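Local coordinates for protein EccC5 (Mycobacterium xenopi RIVM700367, PDB 7B9F) that probably acts as the FtsK/SpoIIIE-type ATPase component of the membrane-embedded mycobacterial ESX-5 type VII secretion system, at residues C[136-150]-C[236-249]. Numbering follows the deposited sequence.
Sequences PTTLAAAVGSSRMWE and AIICQLAFSHGPDH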
loop_
_atom_site.group_PDB
_atom_site.type_symbol
_atom_site.label_atom_id
_atom_site.label_comp_id
_atom_site.label_asym_id
_atom_site.label_seq_id
_atom_site.Cartn_x
_atom_site.Cartn_y
_atom_site.Cartn_z
ATOM N N PRO C 136 -8.409 -17.029 -21.182
ATOM C CA PRO C 136 -9.786 -16.960 -21.694
ATOM C C PRO C 136 -10.529 -15.724 -21.253
ATOM O O PRO C 136 -11.446 -15.276 -21.948
ATOM C CB PRO C 136 -10.432 -18.225 -21.122
ATOM C CG PRO C 136 -9.315 -19.109 -20.795
ATOM C CD PRO C 136 -8.201 -18.230 -20.366
ATOM N N THR C 137 -10.162 -15.172 -20.102
ATOM C CA THR C 137 -10.782 -13.947 -19.621
ATOM C C THR C 137 -10.487 -12.775 -20.546
ATOM O O THR C 137 -11.382 -11.992 -20.874
ATOM C CB THR C 137 -10.283 -13.669 -18.206
ATOM O OG1 THR C 137 -10.863 -14.618 -17.305
ATOM C CG2 THR C 137 -10.642 -12.293 -17.771
ATOM N N THR C 138 -9.256 -12.674 -21.025
ATOM C CA THR C 138 -8.800 -11.517 -21.776
ATOM C C THR C 138 -9.224 -11.530 -23.226
ATOM O O THR C 138 -8.630 -10.803 -24.022
ATOM C CB THR C 138 -7.282 -11.420 -21.712
ATOM O OG1 THR C 138 -6.720 -12.432 -22.548
ATOM C CG2 THR C 138 -6.812 -11.634 -20.301
ATOM N N LEU C 139 -10.205 -12.330 -23.610
ATOM C CA LEU C 139 -10.660 -12.341 -24.989
ATOM C C LEU C 139 -11.733 -11.301 -25.269
ATOM O O LEU C 139 -12.378 -11.365 -26.317
ATOM C CB LEU C 139 -11.172 -13.728 -25.361
ATOM C CG LEU C 139 -10.142 -14.845 -25.258
ATOM C CD1 LEU C 139 -10.746 -16.129 -25.747
ATOM C CD2 LEU C 139 -8.919 -14.497 -26.060
ATOM N N ALA C 140 -11.954 -10.361 -24.352
ATOM C CA ALA C 140 -12.862 -9.258 -24.633
ATOM C C ALA C 140 -12.334 -8.359 -25.742
ATOM O O ALA C 140 -13.125 -7.765 -26.478
ATOM C CB ALA C 140 -13.105 -8.443 -23.369
ATOM N N ALA C 141 -11.016 -8.243 -25.879
ATOM C CA ALA C 141 -10.411 -7.481 -26.970
ATOM C C ALA C 141 -10.524 -8.297 -28.254
ATOM O O ALA C 141 -9.599 -8.988 -28.682
ATOM C CB ALA C 141 -8.964 -7.143 -26.646
ATOM N N ALA C 142 -11.697 -8.207 -28.876
ATOM C CA ALA C 142 -12.115 -9.116 -29.931
ATOM C C ALA C 142 -11.919 -8.564 -31.337
ATOM O O ALA C 142 -12.765 -8.815 -32.199
ATOM C CB ALA C 142 -13.580 -9.503 -29.733
ATOM N N VAL C 143 -10.845 -7.816 -31.598
ATOM C CA VAL C 143 -10.543 -7.369 -32.956
ATOM C C VAL C 143 -9.042 -7.113 -33.069
ATOM O O VAL C 143 -8.362 -6.851 -32.075
ATOM C CB VAL C 143 -11.382 -6.123 -33.327
ATOM C CG1 VAL C 143 -10.953 -4.920 -32.514
ATOM C CG2 VAL C 143 -11.369 -5.850 -34.826
ATOM N N GLY C 144 -8.525 -7.199 -34.295
ATOM C CA GLY C 144 -7.115 -7.003 -34.575
ATOM C C GLY C 144 -6.321 -8.289 -34.649
ATOM O O GLY C 144 -5.740 -8.602 -35.691
ATOM N N SER C 145 -6.273 -9.036 -33.553
ATOM C CA SER C 145 -5.725 -10.383 -33.550
ATOM C C SER C 145 -6.794 -11.448 -33.724
ATOM O O SER C 145 -6.484 -12.636 -33.630
ATOM C CB SER C 145 -4.956 -10.649 -32.256
ATOM O OG SER C 145 -3.786 -9.863 -32.177
ATOM N N SER C 146 -8.039 -11.051 -33.948
ATOM C CA SER C 146 -9.133 -12.005 -34.014
ATOM C C SER C 146 -9.025 -12.865 -35.261
ATOM O O SER C 146 -8.745 -12.367 -36.352
ATOM C CB SER C 146 -10.469 -11.265 -34.005
ATOM O OG SER C 146 -11.573 -12.143 -33.912
ATOM N N ARG C 147 -9.244 -14.165 -35.077
ATOM C CA ARG C 147 -9.399 -15.134 -36.159
ATOM C C ARG C 147 -8.212 -15.139 -37.111
ATOM O O ARG C 147 -8.370 -15.225 -38.327
ATOM C CB ARG C 147 -10.678 -14.877 -36.931
ATOM C CG ARG C 147 -11.925 -14.907 -36.120
ATOM C CD ARG C 147 -12.986 -14.495 -37.059
ATOM N NE ARG C 147 -14.302 -14.401 -36.484
ATOM C CZ ARG C 147 -15.282 -13.775 -37.107
ATOM N NH1 ARG C 147 -15.044 -13.226 -38.284
ATOM N NH2 ARG C 147 -16.483 -13.696 -36.573
ATOM N N MET C 148 -7.013 -15.048 -36.561
ATOM C CA MET C 148 -5.854 -14.902 -37.422
ATOM C C MET C 148 -5.256 -16.226 -37.855
ATOM O O MET C 148 -4.189 -16.223 -38.473
ATOM C CB MET C 148 -4.771 -14.061 -36.746
ATOM C CG MET C 148 -4.141 -14.662 -35.517
ATOM S SD MET C 148 -2.939 -13.485 -34.864
ATOM C CE MET C 148 -2.318 -14.347 -33.427
ATOM N N TRP C 149 -5.876 -17.354 -37.529
ATOM C CA TRP C 149 -5.279 -18.617 -37.928
ATOM C C TRP C 149 -5.684 -19.057 -39.318
ATOM O O TRP C 149 -6.783 -18.773 -39.796
ATOM C CB TRP C 149 -5.564 -19.710 -36.913
ATOM C CG TRP C 149 -4.839 -19.332 -35.758
ATOM C CD1 TRP C 149 -5.305 -18.698 -34.664
ATOM C CD2 TRP C 149 -3.428 -19.285 -35.676
ATOM N NE1 TRP C 149 -4.273 -18.377 -33.829
ATOM C CE2 TRP C 149 -3.104 -18.721 -34.446
ATOM C CE3 TRP C 149 -2.396 -19.731 -36.507
ATOM C CZ2 TRP C 149 -1.809 -18.585 -34.032
ATOM C CZ3 TRP C 149 -1.120 -19.591 -36.101
ATOM C CH2 TRP C 149 -0.829 -19.025 -34.880
ATOM N N GLU C 150 -4.767 -19.774 -39.957
ATOM C CA GLU C 150 -4.865 -20.120 -41.362
ATOM C C GLU C 150 -4.817 -21.623 -41.548
ATOM O O GLU C 150 -4.030 -22.320 -40.904
ATOM C CB GLU C 150 -3.751 -19.456 -42.162
ATOM C CG GLU C 150 -3.861 -17.943 -42.231
ATOM C CD GLU C 150 -5.071 -17.452 -43.018
ATOM O OE1 GLU C 150 -5.368 -16.244 -42.947
ATOM O OE2 GLU C 150 -5.692 -18.244 -43.755
ATOM N N ALA C 236 -14.349 -22.338 -21.709
ATOM C CA ALA C 236 -13.058 -21.766 -22.082
ATOM C C ALA C 236 -12.570 -22.317 -23.412
ATOM O O ALA C 236 -12.033 -21.574 -24.237
ATOM C CB ALA C 236 -12.026 -22.022 -20.994
ATOM N N ILE C 237 -12.756 -23.618 -23.635
ATOM C CA ILE C 237 -12.372 -24.229 -24.903
ATOM C C ILE C 237 -13.141 -23.595 -26.054
ATOM O O ILE C 237 -12.553 -23.184 -27.062
ATOM C CB ILE C 237 -12.604 -25.747 -24.850
ATOM C CG1 ILE C 237 -11.533 -26.423 -24.006
ATOM C CG2 ILE C 237 -12.648 -26.331 -26.241
ATOM C CD1 ILE C 237 -10.216 -26.545 -24.679
ATOM N N ILE C 238 -14.466 -23.497 -25.906
ATOM C CA ILE C 238 -15.315 -22.943 -26.956
ATOM C C ILE C 238 -14.902 -21.520 -27.272
ATOM O O ILE C 238 -14.807 -21.127 -28.439
ATOM C CB ILE C 238 -16.794 -23.009 -26.538
ATOM C CG1 ILE C 238 -17.268 -24.450 -26.491
ATOM C CG2 ILE C 238 -17.652 -22.251 -27.508
ATOM C CD1 ILE C 238 -17.161 -25.150 -27.795
ATOM N N CYS C 239 -14.597 -20.743 -26.239
ATOM C CA CYS C 239 -14.245 -19.351 -26.454
ATOM C C CYS C 239 -12.885 -19.215 -27.123
ATOM O O CYS C 239 -12.694 -18.334 -27.966
ATOM C CB CYS C 239 -14.282 -18.619 -25.125
ATOM S SG CYS C 239 -15.949 -18.122 -24.708
ATOM N N GLN C 240 -11.930 -20.077 -26.769
ATOM C CA GLN C 240 -10.632 -20.030 -27.430
ATOM C C GLN C 240 -10.751 -20.368 -28.906
ATOM O O GLN C 240 -10.146 -19.695 -29.751
ATOM C CB GLN C 240 -9.653 -20.978 -26.749
ATOM C CG GLN C 240 -9.193 -20.531 -25.389
ATOM C CD GLN C 240 -8.155 -19.456 -25.446
ATOM O OE1 GLN C 240 -7.691 -19.074 -26.515
ATOM N NE2 GLN C 240 -7.771 -18.960 -24.286
ATOM N N LEU C 241 -11.532 -21.399 -29.241
ATOM C CA LEU C 241 -11.752 -21.709 -30.651
ATOM C C LEU C 241 -12.425 -20.554 -31.369
ATOM O O LEU C 241 -12.045 -20.206 -32.489
ATOM C CB LEU C 241 -12.608 -22.955 -30.840
ATOM C CG LEU C 241 -12.119 -24.395 -30.814
ATOM C CD1 LEU C 241 -11.149 -24.617 -31.955
ATOM C CD2 LEU C 241 -11.574 -24.852 -29.513
ATOM N N ALA C 242 -13.448 -19.969 -30.751
ATOM C CA ALA C 242 -14.204 -18.921 -31.421
ATOM C C ALA C 242 -13.351 -17.691 -31.670
ATOM O O ALA C 242 -13.443 -17.075 -32.734
ATOM C CB ALA C 242 -15.439 -18.560 -30.605
ATOM N N PHE C 243 -12.517 -17.311 -30.705
ATOM C CA PHE C 243 -11.677 -16.142 -30.916
ATOM C C PHE C 243 -10.581 -16.415 -31.929
ATOM O O PHE C 243 -10.352 -15.609 -32.832
ATOM C CB PHE C 243 -11.064 -15.660 -29.611
ATOM C CG PHE C 243 -10.076 -14.559 -29.802
ATOM C CD1 PHE C 243 -10.495 -13.285 -30.098
ATOM C CD2 PHE C 243 -8.727 -14.803 -29.698
ATOM C CE1 PHE C 243 -9.587 -12.277 -30.289
ATOM C CE2 PHE C 243 -7.817 -13.796 -29.883
ATOM C CZ PHE C 243 -8.248 -12.532 -30.178
ATOM N N SER C 244 -9.883 -17.536 -31.803
ATOM C CA SER C 244 -8.702 -17.693 -32.634
ATOM C C SER C 244 -9.000 -18.202 -34.030
ATOM O O SER C 244 -8.217 -17.936 -34.939
ATOM C CB SER C 244 -7.706 -18.635 -31.970
ATOM O OG SER C 244 -8.278 -19.908 -31.797
ATOM N N HIS C 245 -10.103 -18.904 -34.245
ATOM C CA HIS C 245 -10.388 -19.484 -35.550
ATOM C C HIS C 245 -11.660 -18.903 -36.137
ATOM O O HIS C 245 -12.666 -18.750 -35.443
ATOM C CB HIS C 245 -10.511 -20.986 -35.459
ATOM C CG HIS C 245 -9.258 -21.657 -35.018
ATOM N ND1 HIS C 245 -8.772 -21.556 -33.736
ATOM C CD2 HIS C 245 -8.384 -22.433 -35.694
ATOM C CE1 HIS C 245 -7.654 -22.248 -33.637
ATOM N NE2 HIS C 245 -7.395 -22.787 -34.813
ATOM N N GLY C 246 -11.616 -18.602 -37.423
ATOM C CA GLY C 246 -12.733 -17.996 -38.096
ATOM C C GLY C 246 -13.856 -18.978 -38.309
ATOM O O GLY C 246 -13.672 -20.190 -38.215
ATOM N N PRO C 247 -15.059 -18.469 -38.566
ATOM C CA PRO C 247 -16.191 -19.357 -38.839
ATOM C C PRO C 247 -16.029 -20.188 -40.086
ATOM O O PRO C 247 -16.725 -21.197 -40.234
ATOM C CB PRO C 247 -17.363 -18.385 -38.980
ATOM C CG PRO C 247 -16.978 -17.247 -38.144
ATOM C CD PRO C 247 -15.504 -17.090 -38.353
ATOM N N ASP C 248 -15.153 -19.796 -41.000
ATOM C CA ASP C 248 -14.951 -20.576 -42.207
ATOM C C ASP C 248 -13.998 -21.743 -42.014
ATOM O O ASP C 248 -13.953 -22.630 -42.866
ATOM C CB ASP C 248 -14.484 -19.657 -43.337
ATOM C CG ASP C 248 -13.152 -18.986 -43.049
ATOM O OD1 ASP C 248 -12.580 -19.175 -41.957
ATOM O OD2 ASP C 248 -12.672 -18.242 -43.927
ATOM N N HIS C 249 -13.232 -21.760 -40.930
ATOM C CA HIS C 249 -12.316 -22.858 -40.668
ATOM C C HIS C 249 -12.809 -23.817 -39.602
ATOM O O HIS C 249 -12.509 -25.008 -39.677
ATOM C CB HIS C 249 -10.948 -22.322 -40.252
ATOM C CG HIS C 249 -10.262 -21.528 -41.317
ATOM N ND1 HIS C 249 -9.193 -20.701 -41.055
ATOM C CD2 HIS C 249 -10.478 -21.452 -42.650
ATOM C CE1 HIS C 249 -8.788 -20.141 -42.179
ATOM N NE2 HIS C 249 -9.549 -20.582 -43.163
#
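Phe243 stands up from helix 227-244 into the curve of the loop 136-150. Its CG is anti to the backbone N (chi1 174°), which carries the ring off the helix and into the loop. Leu139 covers one face of the Phe243 ring, with CD2 of Leu139 4.0 Å from the ring centroid in a CH-pi contact. Ala142 CA meets the ring edge near its plane, while Ser145 O and Ser146 CA approach it obliquely. The other methyl of Leu139, CD1, rests on the helix backbone, 3.7 Å from Cys239 O.

At the helix end, Arg147 N donates to Phe243 O (2.9 Å), nearly in line with the C=O. The Arg147 side chain then runs extended past Gly246. The Arg147 guanidinium lies with one face on Pro247, whose CD sits 3.5 Å above the plane.

Trp149 turns its indole edge to the next carbonyl, Ser244 O, which lies near the ring plane. Trp149 CB lies over one face of the His245 ring. His245 ND1 donates to Ser244 OG, and Ser244 OG in turn donates to Gln240 O. Farther along, His249 ND1 makes a weak hydrogen bond to Trp149 O.

Phe408 of helix 402-412 also touches Leu139. The arrangement is a loop laid over the C-terminal half of helix 227-244 and the turn that follows. The helix packs on the central mixed beta-sheet through Leu241 on Val163 and Ile238 on Met252, and that short turn leads into strand 250-256.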